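Long-range contacts in immunomodulatory active chitinase (Trichuris suis, PDB 6G9C), which probably binds and hydrolyses chitin as a family 18 glycoside hydrolase, and displays immunomodulatory properties in inflammatory lung disease: residues A[299-303]-A[313-317]; A[229-234]-A[273-279]; A[129-133]-A[165-170]; A[133-137]-A[173-177]. All coordinates share one frame. Numbering follows the deposited sequence.

The four contacts sit in two groups on opposite sides of the chain's centre. Contact 2 joins the loop after strand 214-218 to strand 268-281, and contact 1 lies in the α+β insertion that follows that strand; their centres are about 14 Å apart and their nearest atoms about 5 Å. Contact 2 borders a pocket holding one of the bound 1,2-ethanediol molecules, probably part of the substrate cleft as in related chitinases. Contacts 3 and 4 are successive parts of one interface between helices 126-142 and 160-181, share I133, and have centres about 8 Å apart. Centre to centre, contact 3 is about 35 Å and contact 4 about 38 Å from contact 2; contact 4 reaches the second subunit.

Contact 1: residues A[299-303]-A[313-317]; sequences ATEYL and EVCQK
The 299-303 segment is an irregular loop: T300 is extended (phi/psi -95/170), then E301, Y302 and L303 take helical angles (-60/-42, -100/-44, -76/-31), so that the amide N atoms of Y302 and L303 point to one spot. That spot is filled by the carboxylate of E313, on the regular helix 311-319; the CA of E313 is 7.5 Å from that of T300. With chi1 m (-83°), chi2 t and chi3 -18°, E313 directs OE2 to Y302 N (2.8 Å) and L303 N (3.0 Å), while T300 OG1, in the p rotamer, donates to E313 OE1, 2.7 Å away. E313 OE1 also accepts from the backbone of S310, so one buried side chain ties the loop to the residue just before its own helix. Both segments belong to the α+β insertion that many family 18 chitinases carry between the seventh barrel strand and the helix after it, and C315 anchors the helix through its disulfide to C380. Around this polar core, Q316 (chi1 and chi2 t, chi3 -109°) offers NE2 to E301 OE1, with E301 t,t, in a weak bond of 3.2 Å. Y302 (m, chi2 88°) sets its ring edge near Q316 NE2, CE1 at 3.9 Å, and meets F379 and Y312 edge-to-face. K317 (m,t,t,m) brings CE to 4.4 Å from T300 CG2, its NZ bonding to Q337.

Contact 2: residues A[229-234]-A[273-279]; sequences QTGINS and PTYGRGW. With EDO (1,2-ethanediol), chain D.
Although segments 229-234 and 273-279 run nearly antiparallel (end-to-end directions 173° apart), they meet with no direct hydrogen bond. CA pairs lie 6.6 Å apart at T230-W279, 6.3 Å at N233-R277 and 7.5 Å at S234-P273. The loop is irregular; 275-279 belongs to strand 268-281, the seventh of the (β/α)8 barrel. W279 (chi1 m, chi2 -102°) lays its indole against the loop: T230 CA sits over the six-membered ring, 3.7 Å from its centroid and 7° off the normal, a CH-pi contact. G231 O approaches W279 CH2 at 3.2 Å and has no polar partner. W279 NE1 bonds to E227 O. N233 (chi1 t, chi2 44°) reaches across, ND2 3.5 Å from Y275 CE2 and 3.8 Å from P273 CG, OD1 3.5 Å from R277 CD. A water 2.8 Å from N233 ND2 and 2.7 Å from Y275 O bridges the segments. Y275 (p) and R277 (m,t,t, chi4 -84°) both bond to D221, as N233 OD1 does to its backbone N. The ethanediol, probably from the crystallisation liquor, held by D221 and weakly by R277 (NH2 to O2, 3.3 Å), marks a polar pocket able to accept hydroxyls, consistent with the sugar-binding cleft of related chitinases.

Contact 3: residues A[129-133]-A[165-170]; sequences RAKFI and LLCQEI
Two neighbouring helices on the outside of the (β/α)8 barrel, 126-142 and 160-181, pack here on either side in sequence of strand 147-151, whose sequence holds part of the DxxDxDxE signature of family 18. The axes of 129-133 and 165-170 pass 10.5 Å apart and cross at -45°, with CA pairs R129-L166 at 6.4 Å and I133-I170 at 6.3 Å. The polar part is a two-pronged salt bridge: R129 (m,t,m, chi4 -99°) gives NE to E169 OE1 at 2.8 Å, almost linear (174°), and NH2 to E169 OE2 at 2.9 Å, with E169 at m,t, chi3 18°. R129 NH1 turns to A123 O. The aliphatic part of the arginine packs against the second helix, R129 CD 3.8 Å from L166 CA, and L165 CB lies over the face of its guanidinium, 3.8 Å from CZ. Toward the barrel the packing is apolar: F132 (t, chi2 72°) touches L166 CD1 (t,p) through CD2 at 4.0 Å and, by its ring edge, I170 CD1 through CE2 at 4.4 Å; F132 and I170 rest on F148. I133 and I170 (both m,t) meet CG1 to CG1 at 3.9 Å, and I133 CD1 lies 3.6 Å from E169 CB.

Contact 4: residues A[133-137]-A[173-177]; sequences ISSLV and KFEEV
Segments 133-137 and 173-177 are regular α-helix, each continuing in both directions, with backbone bonds from V137 N to I133 O (2.9 Å) and from V177 N to K173 O (2.7 Å). Their axes approach to 11.3 Å and cross at -49°; the nearest CA pairs are I133-K173 at 7.5 Å and V137-F174 at 7.6 Å. V137 (chi1 153°, t) is the centre of the interface. Its CG2 lies 3.7 Å from K173 CG and, at the ring edge, 3.6 Å from F174 CE1, while its CG1 is 3.6 Å from V177 CG2 (V177 t). F174 (m, chi2 7°) extends its ring toward the first helix, CZ 4.4 Å from L136 CD2 (L136 t,p), and both residues settle on F148 of the barrel strand that links the two helices, as expected for adjacent outer helices of a (β/α)8 barrel. K173 crosses with its aliphatic chain: at t,p,t,t, its CG packs 3.5 Å from I133 CG2, its CE comes to 4.4 Å from S134 OG, and its NZ reaches E176 OE1, one turn on, at 3.1 Å, a salt bridge. T181 of the second subunit packs on V137 and V177, close in sequence to C180, which has been seen in an interchain disulfide in a structure of this protein. The chemistry between the helices is therefore apolar, the lysine charge being paired along its own helix, to E176.

Contact 1: residues A[299-303]-A[313-317]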
loop_
_atom_site.group_PDB
_atom_site.type_symbol
_atom_site.label_atom_id
_atom_site.label_comp_id
_atom_site.label_asym_id
_atom_site.label_seq_id
_atom_site.Cartn_x
_atom_site.Cartn_y
_atom_site.Cartn_z
ATOM N N ALA A 299 33.214 -16.399 15.803
ATOM C CA ALA A 299 31.831 -16.090 15.452
ATOM C C ALA A 299 31.051 -15.663 16.690
ATOM O O ALA A 299 31.260 -16.190 17.788
ATOM C CB ALA A 299 31.164 -17.303 14.797
ATOM N N THR A 300 30.151 -14.697 16.520
ATOM C CA THR A 300 29.401 -14.153 17.647
ATOM C C THR A 300 28.045 -14.848 17.788
ATOM O O THR A 300 27.608 -15.604 16.916
ATOM C CB THR A 300 29.230 -12.633 17.507
ATOM O OG1 THR A 300 28.665 -12.317 16.231
ATOM C CG2 THR A 300 30.582 -11.939 17.613
ATOM N N GLU A 301 27.369 -14.559 18.908
ATOM C CA GLU A 301 26.181 -15.317 19.304
ATOM C C GLU A 301 25.064 -15.240 18.265
ATOM O O GLU A 301 24.410 -16.249 17.975
ATOM C CB GLU A 301 25.675 -14.821 20.663
ATOM C CG GLU A 301 24.444 -15.578 21.185
ATOM C CD GLU A 301 23.984 -15.115 22.573
ATOM O OE1 GLU A 301 24.743 -14.383 23.252
ATOM O OE2 GLU A 301 22.865 -15.501 22.987
ATOM N N TYR A 302 24.816 -14.057 17.702
ATOM C CA TYR A 302 23.685 -13.872 16.799
ATOM C C TYR A 302 24.075 -13.903 15.324
ATOM O O TYR A 302 23.395 -14.555 14.531
ATOM C CB TYR A 302 22.960 -12.557 17.127
ATOM C CG TYR A 302 22.378 -12.527 18.536
ATOM C CD1 TYR A 302 23.137 -12.084 19.614
ATOM C CD2 TYR A 302 21.071 -12.945 18.784
ATOM C CE1 TYR A 302 22.613 -12.059 20.900
ATOM C CE2 TYR A 302 20.532 -12.923 20.083
ATOM C CZ TYR A 302 21.309 -12.476 21.128
ATOM O OH TYR A 302 20.794 -12.450 22.419
ATOM N N LEU A 303 25.163 -13.237 14.927
ATOM C CA LEU A 303 25.524 -13.230 13.511
ATOM C C LEU A 303 26.147 -14.550 13.074
ATOM O O LEU A 303 25.992 -14.938 11.912
ATOM C CB LEU A 303 26.477 -12.075 13.192
ATOM C CG LEU A 303 25.994 -10.637 13.406
ATOM C CD1 LEU A 303 26.658 -9.687 12.437
ATOM C CD2 LEU A 303 24.488 -10.521 13.316
ATOM N N GLU A 313 25.708 -6.595 19.433
ATOM C CA GLU A 313 26.609 -7.575 20.032
ATOM C C GLU A 313 27.804 -6.892 20.688
ATOM O O GLU A 313 28.303 -7.358 21.719
ATOM C CB GLU A 313 27.082 -8.570 18.972
ATOM C CG GLU A 313 26.119 -9.708 18.691
ATOM C CD GLU A 313 26.535 -10.494 17.459
ATOM O OE1 GLU A 313 27.341 -9.958 16.670
ATOM O OE2 GLU A 313 26.068 -11.639 17.283
ATOM N N VAL A 314 28.289 -5.798 20.093
ATOM C CA VAL A 314 29.299 -4.981 20.766
ATOM C C VAL A 314 28.763 -4.484 22.102
ATOM O O VAL A 314 29.466 -4.508 23.121
ATOM C CB VAL A 314 29.739 -3.805 19.870
ATOM C CG1 VAL A 314 30.560 -2.788 20.696
ATOM C CG2 VAL A 314 30.519 -4.320 18.637
ATOM N N CYS A 315 27.508 -4.029 22.125
ATOM C CA CYS A 315 26.924 -3.585 23.386
ATOM C C CYS A 315 26.955 -4.694 24.428
ATOM O O CYS A 315 27.279 -4.450 25.600
ATOM C CB CYS A 315 25.494 -3.109 23.147
ATOM S SG CYS A 315 25.402 -1.429 22.518
ATOM N N GLN A 316 26.606 -5.918 24.018
ATOM C CA GLN A 316 26.656 -7.064 24.924
ATOM C C GLN A 316 28.065 -7.268 25.469
ATOM O O GLN A 316 28.243 -7.568 26.654
ATOM C CB GLN A 316 26.157 -8.316 24.195
ATOM C CG GLN A 316 25.889 -9.541 25.063
ATOM C CD GLN A 316 24.969 -10.554 24.377
ATOM O OE1 GLN A 316 23.809 -10.719 24.760
ATOM N NE2 GLN A 316 25.491 -11.234 23.361
ATOM N N LYS A 317 29.088 -7.093 24.627
ATOM C CA LYS A 317 30.458 -7.273 25.110
ATOM C C LYS A 317 30.918 -6.116 25.991
ATOM O O LYS A 317 31.662 -6.332 26.957
ATOM C CB LYS A 317 31.409 -7.462 23.924
ATOM C CG LYS A 317 31.213 -8.784 23.193
ATOM C CD LYS A 317 32.245 -8.956 22.090
ATOM C CE LYS A 317 32.137 -10.331 21.449
ATOM N NZ LYS A 317 32.196 -11.412 22.480
#

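Contact 2: residues A[229-234]-A[273-279]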
loop_
_atom_site.group_PDB
_atom_site.type_symbol
_atom_site.label_atom_id
_atom_site.label_comp_id
_atom_site.label_asym_id
_atom_site.label_seq_id
_atom_site.Cartn_x
_atom_site.Cartn_y
_atom_site.Cartn_z
ATOM N N GLN A 229 46.562 -8.120 10.018
ATOM C CA GLN A 229 46.681 -7.177 11.126
ATOM C C GLN A 229 45.396 -6.369 11.248
ATOM O O GLN A 229 44.641 -6.214 10.283
ATOM C CB GLN A 229 47.860 -6.225 10.943
ATOM C CG GLN A 229 47.655 -5.242 9.817
ATOM C CD GLN A 229 48.954 -4.641 9.338
ATOM O OE1 GLN A 229 49.733 -5.295 8.644
ATOM N NE2 GLN A 229 49.197 -3.387 9.707
ATOM N N THR A 230 45.172 -5.829 12.444
ATOM C CA THR A 230 43.934 -5.097 12.695
ATOM C C THR A 230 43.915 -3.769 11.951
ATOM O O THR A 230 44.956 -3.162 11.687
ATOM C CB THR A 230 43.739 -4.824 14.190
ATOM O OG1 THR A 230 44.770 -3.938 14.646
ATOM C CG2 THR A 230 43.770 -6.126 14.993
ATOM N N GLY A 231 42.703 -3.308 11.646
ATOM C CA GLY A 231 42.505 -2.076 10.905
ATOM C C GLY A 231 41.060 -1.646 11.027
ATOM O O GLY A 231 40.246 -2.311 11.676
ATOM N N ILE A 232 40.744 -0.520 10.385
ATOM C CA ILE A 232 39.474 0.180 10.590
ATOM C C ILE A 232 38.509 -0.168 9.467
ATOM O O ILE A 232 38.823 0.028 8.282
ATOM C CB ILE A 232 39.686 1.700 10.656
ATOM C CG1 ILE A 232 40.771 2.058 11.684
ATOM C CG2 ILE A 232 38.381 2.384 11.015
ATOM C CD1 ILE A 232 40.431 1.633 13.094
ATOM N N ASN A 233 37.320 -0.652 9.835
ATOM C CA ASN A 233 36.322 -1.029 8.837
ATOM C C ASN A 233 35.939 0.158 7.951
ATOM O O ASN A 233 35.939 0.057 6.718
ATOM C CB ASN A 233 35.092 -1.615 9.538
ATOM C CG ASN A 233 34.021 -2.094 8.552
ATOM O OD1 ASN A 233 34.330 -2.745 7.552
ATOM N ND2 ASN A 233 32.764 -1.769 8.834
ATOM N N SER A 234 35.640 1.302 8.553
ATOM C CA SER A 234 35.125 2.454 7.807
ATOM C C SER A 234 35.628 3.730 8.456
ATOM O O SER A 234 34.892 4.419 9.178
ATOM C CB SER A 234 33.595 2.417 7.744
ATOM O OG SER A 234 33.062 3.451 6.927
ATOM N N PRO A 273 28.103 1.763 8.180
ATOM C CA PRO A 273 27.934 0.387 8.665
ATOM C C PRO A 273 27.418 0.373 10.094
ATOM O O PRO A 273 27.877 1.147 10.933
ATOM C CB PRO A 273 29.356 -0.180 8.607
ATOM C CG PRO A 273 30.236 1.021 8.798
ATOM C CD PRO A 273 29.515 2.195 8.198
ATOM N N THR A 274 26.479 -0.535 10.385
ATOM C CA THR A 274 26.072 -0.771 11.775
ATOM C C THR A 274 26.632 -2.080 12.309
ATOM O O THR A 274 26.231 -2.524 13.398
ATOM C CB THR A 274 24.548 -0.758 11.921
ATOM O OG1 THR A 274 23.967 -1.680 10.991
ATOM C CG2 THR A 274 23.991 0.644 11.688
ATOM N N TYR A 275 27.536 -2.710 11.557
ATOM C CA TYR A 275 28.312 -3.871 11.963
ATOM C C TYR A 275 29.769 -3.460 12.115
ATOM O O TYR A 275 30.181 -2.361 11.718
ATOM C CB TYR A 275 28.206 -5.015 10.944
ATOM C CG TYR A 275 28.861 -4.607 9.639
ATOM C CD1 TYR A 275 28.186 -3.789 8.745
ATOM C CD2 TYR A 275 30.175 -4.952 9.357
ATOM C CE1 TYR A 275 28.789 -3.358 7.557
ATOM C CE2 TYR A 275 30.790 -4.525 8.180
ATOM C CZ TYR A 275 30.088 -3.722 7.297
ATOM O OH TYR A 275 30.686 -3.286 6.154
ATOM N N GLY A 276 30.546 -4.375 12.705
ATOM C CA GLY A 276 31.982 -4.227 12.770
ATOM C C GLY A 276 32.665 -5.478 12.237
ATOM O O GLY A 276 32.016 -6.485 11.932
ATOM N N ARG A 277 33.992 -5.394 12.134
ATOM C CA ARG A 277 34.813 -6.507 11.668
ATOM C C ARG A 277 35.882 -6.798 12.700
ATOM O O ARG A 277 36.352 -5.894 13.399
ATOM C CB ARG A 277 35.475 -6.223 10.321
ATOM C CG ARG A 277 34.469 -6.037 9.204
ATOM C CD ARG A 277 35.082 -6.132 7.811
ATOM N NE ARG A 277 33.991 -6.190 6.839
ATOM C CZ ARG A 277 33.355 -7.301 6.493
ATOM N NH1 ARG A 277 33.739 -8.474 6.985
ATOM N NH2 ARG A 277 32.347 -7.238 5.631
ATOM N N GLY A 278 36.272 -8.063 12.785
ATOM C CA GLY A 278 37.031 -8.533 13.925
ATOM C C GLY A 278 38.148 -9.483 13.557
ATOM O O GLY A 278 38.106 -10.174 12.536
ATOM N N TRP A 279 39.137 -9.531 14.444
ATOM C CA TRP A 279 40.299 -10.402 14.365
ATOM C C TRP A 279 40.499 -11.132 15.691
ATOM O O TRP A 279 40.031 -10.694 16.746
ATOM C CB TRP A 279 41.575 -9.609 14.082
ATOM C CG TRP A 279 41.679 -8.959 12.723
ATOM C CD1 TRP A 279 42.404 -9.405 11.650
ATOM C CD2 TRP A 279 41.092 -7.714 12.322
ATOM N NE1 TRP A 279 42.285 -8.522 10.598
ATOM C CE2 TRP A 279 41.490 -7.474 10.990
ATOM C CE3 TRP A 279 40.269 -6.780 12.961
ATOM C CZ2 TRP A 279 41.086 -6.345 10.285
ATOM C CZ3 TRP A 279 39.871 -5.658 12.258
ATOM C CH2 TRP A 279 40.276 -5.458 10.926
HETATM C C1 EDO D . 27.849 -5.046 3.004
HETATM O O1 EDO D . 28.322 -5.129 1.664
HETATM C C2 EDO D . 29.020 -5.055 3.983
HETATM O O2 EDO D . 29.882 -6.164 3.711
HETATM O O HOH W 1 32.176 -0.518 11.315
#

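Contact 3: residues A[129-133]-A[165-170]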
loop_
_atom_site.group_PDB
_atom_site.type_symbol
_atom_site.label_atom_id
_atom_site.label_comp_id
_atom_site.label_asym_id
_atom_site.label_seq_id
_atom_site.Cartn_x
_atom_site.Cartn_y
_atom_site.Cartn_z
ATOM N N ARG A 129 20.458 -8.543 -21.817
ATOM C CA ARG A 129 20.002 -7.486 -20.923
ATOM C C ARG A 129 18.500 -7.259 -21.052
ATOM O O ARG A 129 17.820 -6.985 -20.054
ATOM C CB ARG A 129 20.776 -6.193 -21.194
ATOM C CG ARG A 129 22.291 -6.329 -21.018
ATOM C CD ARG A 129 23.001 -4.989 -21.157
ATOM N NE ARG A 129 22.803 -4.386 -22.483
ATOM C CZ ARG A 129 23.675 -4.432 -23.495
ATOM N NH1 ARG A 129 24.846 -5.061 -23.379
ATOM N NH2 ARG A 129 23.376 -3.831 -24.637
ATOM N N ALA A 130 17.963 -7.375 -22.270
ATOM C CA ALA A 130 16.531 -7.168 -22.479
ATOM C C ALA A 130 15.705 -8.252 -21.792
ATOM O O ALA A 130 14.636 -7.968 -21.239
ATOM C CB ALA A 130 16.217 -7.126 -23.978
ATOM N N LYS A 131 16.173 -9.503 -21.840
ATOM C CA LYS A 131 15.479 -10.574 -21.137
ATOM C C LYS A 131 15.450 -10.302 -19.641
ATOM O O LYS A 131 14.402 -10.408 -18.995
ATOM C CB LYS A 131 16.148 -11.919 -21.426
ATOM C CG LYS A 131 15.359 -13.085 -20.867
ATOM C CD LYS A 131 16.040 -14.414 -21.119
ATOM C CE LYS A 131 15.270 -15.537 -20.442
ATOM N NZ LYS A 131 15.765 -16.884 -20.836
ATOM N N PHE A 132 16.602 -9.939 -19.073
ATOM C CA PHE A 132 16.662 -9.580 -17.659
ATOM C C PHE A 132 15.745 -8.403 -17.338
ATOM O O PHE A 132 14.990 -8.436 -16.357
ATOM C CB PHE A 132 18.103 -9.256 -17.273
ATOM C CG PHE A 132 18.228 -8.517 -15.975
ATOM C CD1 PHE A 132 17.991 -9.165 -14.782
ATOM C CD2 PHE A 132 18.571 -7.174 -15.948
ATOM C CE1 PHE A 132 18.098 -8.502 -13.582
ATOM C CE2 PHE A 132 18.681 -6.501 -14.750
ATOM C CZ PHE A 132 18.446 -7.169 -13.559
ATOM N N ILE A 133 15.816 -7.338 -18.140
ATOM C CA ILE A 133 15.061 -6.119 -17.836
ATOM C C ILE A 133 13.555 -6.389 -17.859
ATOM O O ILE A 133 12.815 -5.922 -16.981
ATOM C CB ILE A 133 15.454 -4.997 -18.817
ATOM C CG1 ILE A 133 16.840 -4.439 -18.485
ATOM C CG2 ILE A 133 14.439 -3.876 -18.793
ATOM C CD1 ILE A 133 17.403 -3.556 -19.588
ATOM N N LEU A 165 25.650 0.314 -20.527
ATOM C CA LEU A 165 24.525 -0.041 -21.389
ATOM C C LEU A 165 23.374 -0.618 -20.571
ATOM O O LEU A 165 22.213 -0.223 -20.739
ATOM C CB LEU A 165 24.977 -1.034 -22.454
ATOM C CG LEU A 165 25.770 -0.444 -23.626
ATOM C CD1 LEU A 165 26.503 -1.541 -24.393
ATOM C CD2 LEU A 165 24.884 0.389 -24.561
ATOM N N LEU A 166 23.682 -1.556 -19.673
ATOM C CA LEU A 166 22.655 -2.095 -18.787
ATOM C C LEU A 166 21.915 -0.976 -18.049
ATOM O O LEU A 166 20.675 -0.945 -18.023
ATOM C CB LEU A 166 23.288 -3.077 -17.799
ATOM C CG LEU A 166 22.387 -3.623 -16.687
ATOM C CD1 LEU A 166 21.260 -4.450 -17.266
ATOM C CD2 LEU A 166 23.208 -4.451 -15.719
ATOM N N CYS A 167 22.656 -0.027 -17.467
ATOM C CA CYS A 167 22.002 1.039 -16.706
ATOM C C CYS A 167 21.192 1.971 -17.607
ATOM O O CYS A 167 20.078 2.370 -17.245
ATOM C CB CYS A 167 23.032 1.829 -15.903
ATOM S SG CYS A 167 23.755 0.888 -14.550
ATOM N N GLN A 168 21.715 2.320 -18.787
ATOM C CA GLN A 168 20.950 3.166 -19.694
ATOM C C GLN A 168 19.668 2.468 -20.137
ATOM O O GLN A 168 18.611 3.103 -20.243
ATOM C CB GLN A 168 21.807 3.538 -20.914
ATOM C CG GLN A 168 22.989 4.438 -20.574
ATOM C CD GLN A 168 23.957 4.564 -21.732
ATOM O OE1 GLN A 168 24.054 3.662 -22.566
ATOM N NE2 GLN A 168 24.661 5.691 -21.804
ATOM N N GLU A 169 19.744 1.156 -20.402
ATOM C CA GLU A 169 18.569 0.421 -20.870
ATOM C C GLU A 169 17.541 0.207 -19.752
ATOM O O GLU A 169 16.330 0.226 -20.017
ATOM C CB GLU A 169 19.006 -0.910 -21.482
ATOM C CG GLU A 169 19.726 -0.718 -22.844
ATOM C CD GLU A 169 20.581 -1.906 -23.274
ATOM O OE1 GLU A 169 20.401 -3.021 -22.744
ATOM O OE2 GLU A 169 21.448 -1.713 -24.155
ATOM N N ILE A 170 17.995 -0.016 -18.511
ATOM C CA ILE A 170 17.058 -0.110 -17.380
ATOM C C ILE A 170 16.237 1.167 -17.269
ATOM O O ILE A 170 15.000 1.133 -17.213
ATOM C CB ILE A 170 17.798 -0.401 -16.059
ATOM C CG1 ILE A 170 18.249 -1.867 -15.975
ATOM C CG2 ILE A 170 16.893 -0.048 -14.813
ATOM C CD1 ILE A 170 19.361 -2.112 -14.930
#

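Contact 4: residues A[133-137]-A[173-177]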
loop_
_atom_site.group_PDB
_atom_site.type_symbol
_atom_site.label_atom_id
_atom_site.label_comp_id
_atom_site.label_asym_id
_atom_site.label_seq_id
_atom_site.Cartn_x
_atom_site.Cartn_y
_atom_site.Cartn_z
ATOM N N ILE A 133 15.816 -7.338 -18.140
ATOM C CA ILE A 133 15.061 -6.119 -17.836
ATOM C C ILE A 133 13.555 -6.389 -17.859
ATOM O O ILE A 133 12.815 -5.922 -16.981
ATOM C CB ILE A 133 15.454 -4.997 -18.817
ATOM C CG1 ILE A 133 16.840 -4.439 -18.485
ATOM C CG2 ILE A 133 14.439 -3.876 -18.793
ATOM C CD1 ILE A 133 17.403 -3.556 -19.588
ATOM N N SER A 134 13.080 -7.147 -18.857
ATOM C CA SER A 134 11.660 -7.504 -18.911
ATOM C C SER A 134 11.255 -8.315 -17.688
ATOM O O SER A 134 10.191 -8.080 -17.098
ATOM C CB SER A 134 11.350 -8.289 -20.184
ATOM O OG SER A 134 11.487 -7.467 -21.328
ATOM N N SER A 135 12.096 -9.275 -17.295
ATOM C CA SER A 135 11.826 -10.070 -16.103
ATOM C C SER A 135 11.797 -9.199 -14.854
ATOM O O SER A 135 10.933 -9.365 -13.986
ATOM C CB SER A 135 12.883 -11.163 -15.966
ATOM O OG SER A 135 12.629 -11.968 -14.830
ATOM N N LEU A 136 12.742 -8.271 -14.744
ATOM C CA LEU A 136 12.831 -7.428 -13.558
ATOM C C LEU A 136 11.633 -6.489 -13.454
ATOM O O LEU A 136 11.033 -6.340 -12.380
ATOM C CB LEU A 136 14.134 -6.638 -13.614
ATOM C CG LEU A 136 14.243 -5.493 -12.626
ATOM C CD1 LEU A 136 14.376 -6.055 -11.211
ATOM C CD2 LEU A 136 15.408 -4.582 -12.963
ATOM N N VAL A 137 11.268 -5.848 -14.569
ATOM C CA VAL A 137 10.163 -4.892 -14.546
ATOM C C VAL A 137 8.876 -5.578 -14.120
ATOM O O VAL A 137 8.107 -5.045 -13.299
ATOM C CB VAL A 137 10.023 -4.205 -15.916
ATOM C CG1 VAL A 137 8.600 -3.755 -16.134
ATOM C CG2 VAL A 137 10.962 -3.026 -15.991
ATOM N N LYS A 173 13.676 1.541 -20.045
ATOM C CA LYS A 173 12.507 0.693 -19.831
ATOM C C LYS A 173 11.615 1.260 -18.741
ATOM O O LYS A 173 10.382 1.266 -18.878
ATOM C CB LYS A 173 12.927 -0.725 -19.456
ATOM C CG LYS A 173 11.761 -1.701 -19.355
ATOM C CD LYS A 173 11.138 -1.917 -20.730
ATOM C CE LYS A 173 10.410 -3.249 -20.822
ATOM N NZ LYS A 173 9.273 -3.236 -21.790
ATOM N N PHE A 174 12.224 1.733 -17.647
ATOM C CA PHE A 174 11.442 2.295 -16.543
ATOM C C PHE A 174 10.613 3.479 -17.030
ATOM O O PHE A 174 9.435 3.619 -16.675
ATOM C CB PHE A 174 12.362 2.715 -15.384
ATOM C CG PHE A 174 12.867 1.564 -14.524
ATOM C CD1 PHE A 174 12.633 0.239 -14.878
ATOM C CD2 PHE A 174 13.569 1.817 -13.345
ATOM C CE1 PHE A 174 13.096 -0.807 -14.077
ATOM C CE2 PHE A 174 14.037 0.774 -12.548
ATOM C CZ PHE A 174 13.805 -0.538 -12.923
ATOM N N GLU A 175 11.203 4.328 -17.876
ATOM C CA GLU A 175 10.465 5.462 -18.426
ATOM C C GLU A 175 9.328 5.002 -19.329
ATOM O O GLU A 175 8.230 5.574 -19.300
ATOM C CB GLU A 175 11.429 6.381 -19.185
ATOM C CG GLU A 175 12.366 7.138 -18.244
ATOM C CD GLU A 175 13.509 7.820 -18.957
ATOM O OE1 GLU A 175 13.814 7.443 -20.108
ATOM O OE2 GLU A 175 14.111 8.732 -18.355
ATOM N N GLU A 176 9.573 3.977 -20.148
ATOM C CA GLU A 176 8.529 3.470 -21.033
ATOM C C GLU A 176 7.410 2.806 -20.234
ATOM O O GLU A 176 6.222 2.960 -20.553
ATOM C CB GLU A 176 9.143 2.491 -22.037
ATOM C CG GLU A 176 8.147 1.737 -22.910
ATOM C CD GLU A 176 8.535 0.272 -23.107
ATOM O OE1 GLU A 176 7.862 -0.612 -22.526
ATOM O OE2 GLU A 176 9.522 0.007 -23.830
ATOM N N VAL A 177 7.774 2.057 -19.200
ATOM C CA VAL A 177 6.769 1.422 -18.351
ATOM C C VAL A 177 5.900 2.475 -17.677
ATOM O O VAL A 177 4.673 2.324 -17.586
ATOM C CB VAL A 177 7.458 0.492 -17.337
ATOM C CG1 VAL A 177 6.523 0.118 -16.196
ATOM C CG2 VAL A 177 7.958 -0.752 -18.058
#